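Local coordinates for protein amine oxidase (Emericella nidulans, PDB 3PGB) that probably oxidises primary amines, using a bound copper ion and a topaquinone cofactor made from one of its own tyrosines, at residues Leu219-Asp231 against Pro394-Tyr406. Residues are numbered along the deposited sequence; the frame is centred on the assembly and turned at random.
Sequences LDIWGIDPLWQDD and PVQSSVAYLDSYY
Asp-225 meets the segment 394-406 with both backbone and side chain. Ala-400 N donates to Asp-225 O at 2.7 Å, a nearly straight bond lying in the carbonyl plane. With CG anti to the backbone N (chi1 -176°), the Asp-225 carboxylate reaches past the Tyr-401 ring, at whose edge OD2 lies, the two planes being 86° apart. Tyr-406 OH donates to Asp-225 OD2 at 2.7 Å, on the anti side of that oxygen and tilted out of the carboxylate plane. The other oxygen, OD1, takes a water that also donates to Ala-400 O, so both carboxylate oxygens of this buried group are engaged.

A second polar link is a two-step chain of hydrogen bonds: Trp-228 NE1 donates to Ser-398 OG at 2.9 Å, bent to 134°, and Ser-398 OG in turn donates to Pro-394 O at 2.6 Å. The same indole forms a cation-pi contact with Arg-571 of the second subunit.

Carbon-to-carbon packing fills in between. The methyl Ile-224 CG2 sits 3.6 Å from the methylene Ser-398 CB and 4.4 Å from Val-395 CG2. Pro-226, after a cis peptide bond, places CD 4.1 Å from Ala-400 CB.

The contact joins the loop following strand 219-223, an outermost strand of a five-stranded antiparallel sheet within this chain, to the copper amine oxidase catalytic domain, on the segment that carries Asp-403, the predicted proton acceptor of the active site.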
loop_
_atom_site.group_PDB
_atom_site.type_symbol
_atom_site.label_atom_id
_atom_site.label_comp_id
_atom_site.label_asym_id
_atom_site.label_seq_id
_atom_site.Cartn_x
_atom_site.Cartn_y
_atom_site.Cartn_z
ATOM N N LEU A 219 -14.447 -36.194 16.831
ATOM C CA LEU A 219 -13.147 -35.551 17.022
ATOM C C LEU A 219 -12.193 -35.944 15.915
ATOM O O LEU A 219 -12.363 -36.977 15.277
ATOM C CB LEU A 219 -12.522 -35.964 18.359
ATOM C CG LEU A 219 -13.296 -35.659 19.638
ATOM C CD1 LEU A 219 -12.507 -36.152 20.843
ATOM C CD2 LEU A 219 -13.595 -34.177 19.756
ATOM N N ASP A 220 -11.171 -35.118 15.722
ATOM C CA ASP A 220 -10.131 -35.364 14.732
ATOM C C ASP A 220 -8.758 -35.216 15.382
ATOM O O ASP A 220 -8.612 -34.462 16.338
ATOM C CB ASP A 220 -10.278 -34.366 13.583
ATOM C CG ASP A 220 -9.599 -34.829 12.314
ATOM O OD1 ASP A 220 -9.041 -33.965 11.600
ATOM O OD2 ASP A 220 -9.631 -36.048 12.023
ATOM N N ILE A 221 -7.764 -35.932 14.861
ATOM C CA ILE A 221 -6.394 -35.874 15.376
ATOM C C ILE A 221 -5.394 -35.546 14.266
ATOM O O ILE A 221 -5.318 -36.250 13.252
ATOM C CB ILE A 221 -5.966 -37.216 15.996
ATOM C CG1 ILE A 221 -6.916 -37.625 17.126
ATOM C CG2 ILE A 221 -4.529 -37.128 16.515
ATOM C CD1 ILE A 221 -6.652 -39.015 17.658
ATOM N N TRP A 222 -4.628 -34.477 14.465
ATOM C CA TRP A 222 -3.516 -34.135 13.581
ATOM C C TRP A 222 -2.618 -33.104 14.250
ATOM O O TRP A 222 -2.983 -32.544 15.287
ATOM C CB TRP A 222 -4.003 -33.636 12.217
ATOM C CG TRP A 222 -4.934 -32.465 12.251
ATOM C CD1 TRP A 222 -6.257 -32.483 12.560
ATOM C CD2 TRP A 222 -4.623 -31.109 11.903
ATOM N NE1 TRP A 222 -6.789 -31.225 12.447
ATOM C CE2 TRP A 222 -5.807 -30.361 12.047
ATOM C CE3 TRP A 222 -3.457 -30.457 11.490
ATOM C CZ2 TRP A 222 -5.860 -28.989 11.804
ATOM C CZ3 TRP A 222 -3.509 -29.088 11.247
ATOM C CH2 TRP A 222 -4.704 -28.370 11.406
ATOM N N GLY A 223 -1.450 -32.857 13.662
ATOM C CA GLY A 223 -0.436 -32.044 14.319
ATOM C C GLY A 223 0.494 -31.242 13.429
ATOM O O GLY A 223 0.070 -30.308 12.748
ATOM N N ILE A 224 1.769 -31.620 13.433
ATOM C CA ILE A 224 2.835 -30.723 12.999
ATOM C C ILE A 224 3.328 -30.947 11.574
ATOM O O ILE A 224 3.250 -32.053 11.037
ATOM C CB ILE A 224 4.042 -30.770 13.975
ATOM C CG1 ILE A 224 4.753 -32.130 13.927
ATOM C CG2 ILE A 224 3.573 -30.458 15.375
ATOM C CD1 ILE A 224 5.976 -32.228 14.819
ATOM N N ASP A 225 3.835 -29.862 10.990
ATOM C CA ASP A 225 4.505 -29.866 9.702
ATOM C C ASP A 225 5.581 -28.778 9.785
ATOM O O ASP A 225 5.264 -27.614 10.027
ATOM C CB ASP A 225 3.502 -29.554 8.584
ATOM C CG ASP A 225 4.112 -29.645 7.175
ATOM O OD1 ASP A 225 5.337 -29.844 7.039
ATOM O OD2 ASP A 225 3.346 -29.509 6.194
ATOM N N PRO A 226 6.863 -29.149 9.621
ATOM C CA PRO A 226 7.391 -30.493 9.403
ATOM C C PRO A 226 7.359 -31.337 10.671
ATOM O O PRO A 226 7.101 -30.819 11.759
ATOM C CB PRO A 226 8.833 -30.228 8.976
ATOM C CG PRO A 226 9.182 -28.971 9.622
ATOM C CD PRO A 226 7.943 -28.147 9.666
ATOM N N LEU A 227 7.604 -32.633 10.518
ATOM C CA LEU A 227 7.789 -33.511 11.662
ATOM C C LEU A 227 9.166 -33.243 12.268
ATOM O O LEU A 227 10.080 -32.786 11.575
ATOM C CB LEU A 227 7.672 -34.980 11.244
ATOM C CG LEU A 227 6.357 -35.431 10.605
ATOM C CD1 LEU A 227 6.439 -36.901 10.213
ATOM C CD2 LEU A 227 5.199 -35.187 11.545
ATOM N N TRP A 228 9.300 -33.504 13.566
ATOM C CA TRP A 228 10.571 -33.285 14.263
ATOM C C TRP A 228 11.599 -34.286 13.773
ATOM O O TRP A 228 11.311 -35.481 13.684
ATOM C CB TRP A 228 10.398 -33.416 15.777
ATOM C CG TRP A 228 9.855 -32.182 16.449
ATOM C CD1 TRP A 228 9.255 -31.115 15.854
ATOM C CD2 TRP A 228 9.826 -31.924 17.856
ATOM N NE1 TRP A 228 8.874 -30.200 16.798
ATOM C CE2 TRP A 228 9.209 -30.672 18.037
ATOM C CE3 TRP A 228 10.263 -32.631 18.982
ATOM C CZ2 TRP A 228 9.025 -30.104 19.294
ATOM C CZ3 TRP A 228 10.079 -32.067 20.228
ATOM C CH2 TRP A 228 9.466 -30.813 20.373
ATOM N N GLN A 229 12.793 -33.787 13.464
ATOM C CA GLN A 229 13.841 -34.580 12.823
ATOM C C GLN A 229 15.178 -34.393 13.542
ATOM O O GLN A 229 16.179 -34.004 12.946
ATOM C CB GLN A 229 13.951 -34.195 11.338
ATOM C CG GLN A 229 12.709 -34.533 10.520
ATOM C CD GLN A 229 12.601 -33.724 9.237
ATOM O OE1 GLN A 229 13.547 -33.646 8.457
ATOM N NE2 GLN A 229 11.435 -33.124 9.012
ATOM N N ASP A 230 15.176 -34.676 14.839
ATOM C CA ASP A 230 16.394 -34.647 15.646
ATOM C C ASP A 230 17.088 -36.008 15.613
ATOM O O ASP A 230 16.512 -37.006 16.035
ATOM C CB ASP A 230 16.064 -34.270 17.093
ATOM C CG ASP A 230 15.568 -32.837 17.228
ATOM O OD1 ASP A 230 16.321 -31.908 16.845
ATOM O OD2 ASP A 230 14.432 -32.637 17.724
ATOM N N ASP A 231 18.304 -36.041 15.071
ATOM C CA ASP A 231 19.243 -37.156 15.269
ATOM C C ASP A 231 18.747 -38.530 14.794
ATOM O O ASP A 231 18.772 -39.505 15.552
ATOM C CB ASP A 231 19.636 -37.236 16.752
ATOM N N PRO A 394 3.017 -27.480 21.942
ATOM C CA PRO A 394 4.007 -28.056 21.033
ATOM C C PRO A 394 3.572 -28.172 19.576
ATOM O O PRO A 394 4.422 -28.179 18.686
ATOM C CB PRO A 394 4.218 -29.458 21.603
ATOM C CG PRO A 394 2.916 -29.802 22.232
ATOM C CD PRO A 394 2.355 -28.514 22.760
ATOM N N VAL A 395 2.275 -28.298 19.328
ATOM C CA VAL A 395 1.790 -28.417 17.960
ATOM C C VAL A 395 1.953 -27.081 17.231
ATOM O O VAL A 395 2.633 -27.005 16.198
ATOM C CB VAL A 395 0.326 -28.906 17.916
ATOM C CG1 VAL A 395 -0.323 -28.583 16.561
ATOM C CG2 VAL A 395 0.268 -30.411 18.213
ATOM N N GLN A 396 1.350 -26.034 17.779
ATOM C CA GLN A 396 1.443 -24.701 17.187
ATOM C C GLN A 396 2.852 -24.146 17.218
ATOM O O GLN A 396 3.243 -23.420 16.302
ATOM C CB GLN A 396 0.491 -23.715 17.873
ATOM C CG GLN A 396 -0.943 -23.856 17.431
ATOM C CD GLN A 396 -1.113 -23.550 15.967
ATOM O OE1 GLN A 396 -1.103 -22.388 15.562
ATOM N NE2 GLN A 396 -1.256 -24.596 15.158
ATOM N N SER A 397 3.614 -24.486 18.255
ATOM C CA SER A 397 5.025 -24.087 18.329
ATOM C C SER A 397 5.842 -24.663 17.172
ATOM O O SER A 397 6.773 -24.033 16.689
ATOM C CB SER A 397 5.644 -24.514 19.664
ATOM O OG SER A 397 7.020 -24.185 19.727
ATOM N N SER A 398 5.471 -25.854 16.722
ATOM C CA SER A 398 6.261 -26.598 15.747
ATOM C C SER A 398 5.843 -26.385 14.301
ATOM O O SER A 398 6.571 -26.791 13.403
ATOM C CB SER A 398 6.186 -28.091 16.060
ATOM O OG SER A 398 6.653 -28.367 17.372
ATOM N N VAL A 399 4.679 -25.783 14.055
ATOM C CA VAL A 399 4.213 -25.618 12.674
ATOM C C VAL A 399 5.055 -24.589 11.916
ATOM O O VAL A 399 5.222 -23.449 12.355
ATOM C CB VAL A 399 2.719 -25.229 12.579
ATOM C CG1 VAL A 399 2.362 -24.861 11.151
ATOM C CG2 VAL A 399 1.838 -26.370 13.039
ATOM N N ALA A 400 5.606 -25.024 10.790
ATOM C CA ALA A 400 6.287 -24.144 9.852
ATOM C C ALA A 400 5.985 -24.650 8.443
ATOM O O ALA A 400 6.805 -25.318 7.823
ATOM C CB ALA A 400 7.779 -24.119 10.125
ATOM N N TYR A 401 4.781 -24.339 7.963
ATOM C CA TYR A 401 4.325 -24.803 6.655
ATOM C C TYR A 401 5.184 -24.244 5.529
ATOM O O TYR A 401 5.519 -23.062 5.513
ATOM C CB TYR A 401 2.860 -24.409 6.395
ATOM C CG TYR A 401 1.844 -25.137 7.246
ATOM C CD1 TYR A 401 1.767 -26.520 7.235
ATOM C CD2 TYR A 401 0.948 -24.442 8.042
ATOM C CE1 TYR A 401 0.848 -27.189 8.004
ATOM C CE2 TYR A 401 0.021 -25.104 8.817
ATOM C CZ TYR A 401 -0.023 -26.483 8.791
ATOM O OH TYR A 401 -0.939 -27.174 9.554
ATOM N N LEU A 402 5.544 -25.123 4.604
ATOM C CA LEU A 402 6.157 -24.754 3.348
ATOM C C LEU A 402 5.203 -25.270 2.280
ATOM O O LEU A 402 5.166 -26.468 1.997
ATOM C CB LEU A 402 7.549 -25.372 3.232
ATOM C CG LEU A 402 8.578 -24.813 4.232
ATOM C CD1 LEU A 402 9.792 -25.721 4.354
ATOM C CD2 LEU A 402 9.001 -23.387 3.854
ATOM N N ASP A 403 4.421 -24.356 1.708
ATOM C CA ASP A 403 3.207 -24.721 0.967
ATOM C C ASP A 403 3.399 -25.454 -0.362
ATOM O O ASP A 403 2.472 -26.107 -0.833
ATOM C CB ASP A 403 2.334 -23.480 0.737
ATOM C CG ASP A 403 1.506 -23.114 1.954
ATOM O OD1 ASP A 403 1.069 -24.032 2.687
ATOM O OD2 ASP A 403 1.281 -21.903 2.167
ATOM N N SER A 404 4.577 -25.359 -0.971
ATOM C CA SER A 404 4.796 -26.039 -2.247
ATOM C C SER A 404 4.822 -27.561 -2.077
ATOM O O SER A 404 4.698 -28.290 -3.055
ATOM C CB SER A 404 6.063 -25.542 -2.938
ATOM O OG SER A 404 7.218 -26.021 -2.298
ATOM N N TYR A 405 4.979 -28.033 -0.843
ATOM C CA TYR A 405 4.793 -29.451 -0.521
ATOM C C TYR A 405 3.379 -29.886 -0.907
ATOM O O TYR A 405 3.190 -30.929 -1.535
ATOM C CB TYR A 405 5.027 -29.693 0.976
ATOM C CG TYR A 405 4.712 -31.102 1.437
ATOM C CD1 TYR A 405 5.634 -32.132 1.270
ATOM C CD2 TYR A 405 3.494 -31.404 2.041
ATOM C CE1 TYR A 405 5.351 -33.432 1.690
ATOM C CE2 TYR A 405 3.202 -32.707 2.465
ATOM C CZ TYR A 405 4.135 -33.712 2.280
ATOM O OH TYR A 405 3.860 -34.995 2.693
ATOM N N TYR A 406 2.390 -29.082 -0.531
ATOM C CA TYR A 406 1.001 -29.354 -0.883
ATOM C C TYR A 406 0.758 -28.929 -2.324
ATOM O O TYR A 406 0.004 -29.585 -3.054
ATOM C CB TYR A 406 0.056 -28.632 0.076
ATOM C CG TYR A 406 0.257 -29.053 1.514
ATOM C CD1 TYR A 406 1.026 -28.288 2.383
ATOM C CD2 TYR A 406 -0.296 -30.243 1.997
ATOM C CE1 TYR A 406 1.227 -28.683 3.699
ATOM C CE2 TYR A 406 -0.106 -30.645 3.315
ATOM C CZ TYR A 406 0.659 -29.864 4.161
ATOM O OH TYR A 406 0.861 -30.256 5.473
HETATM O O HOH W 1 7.019 -27.663 6.368
#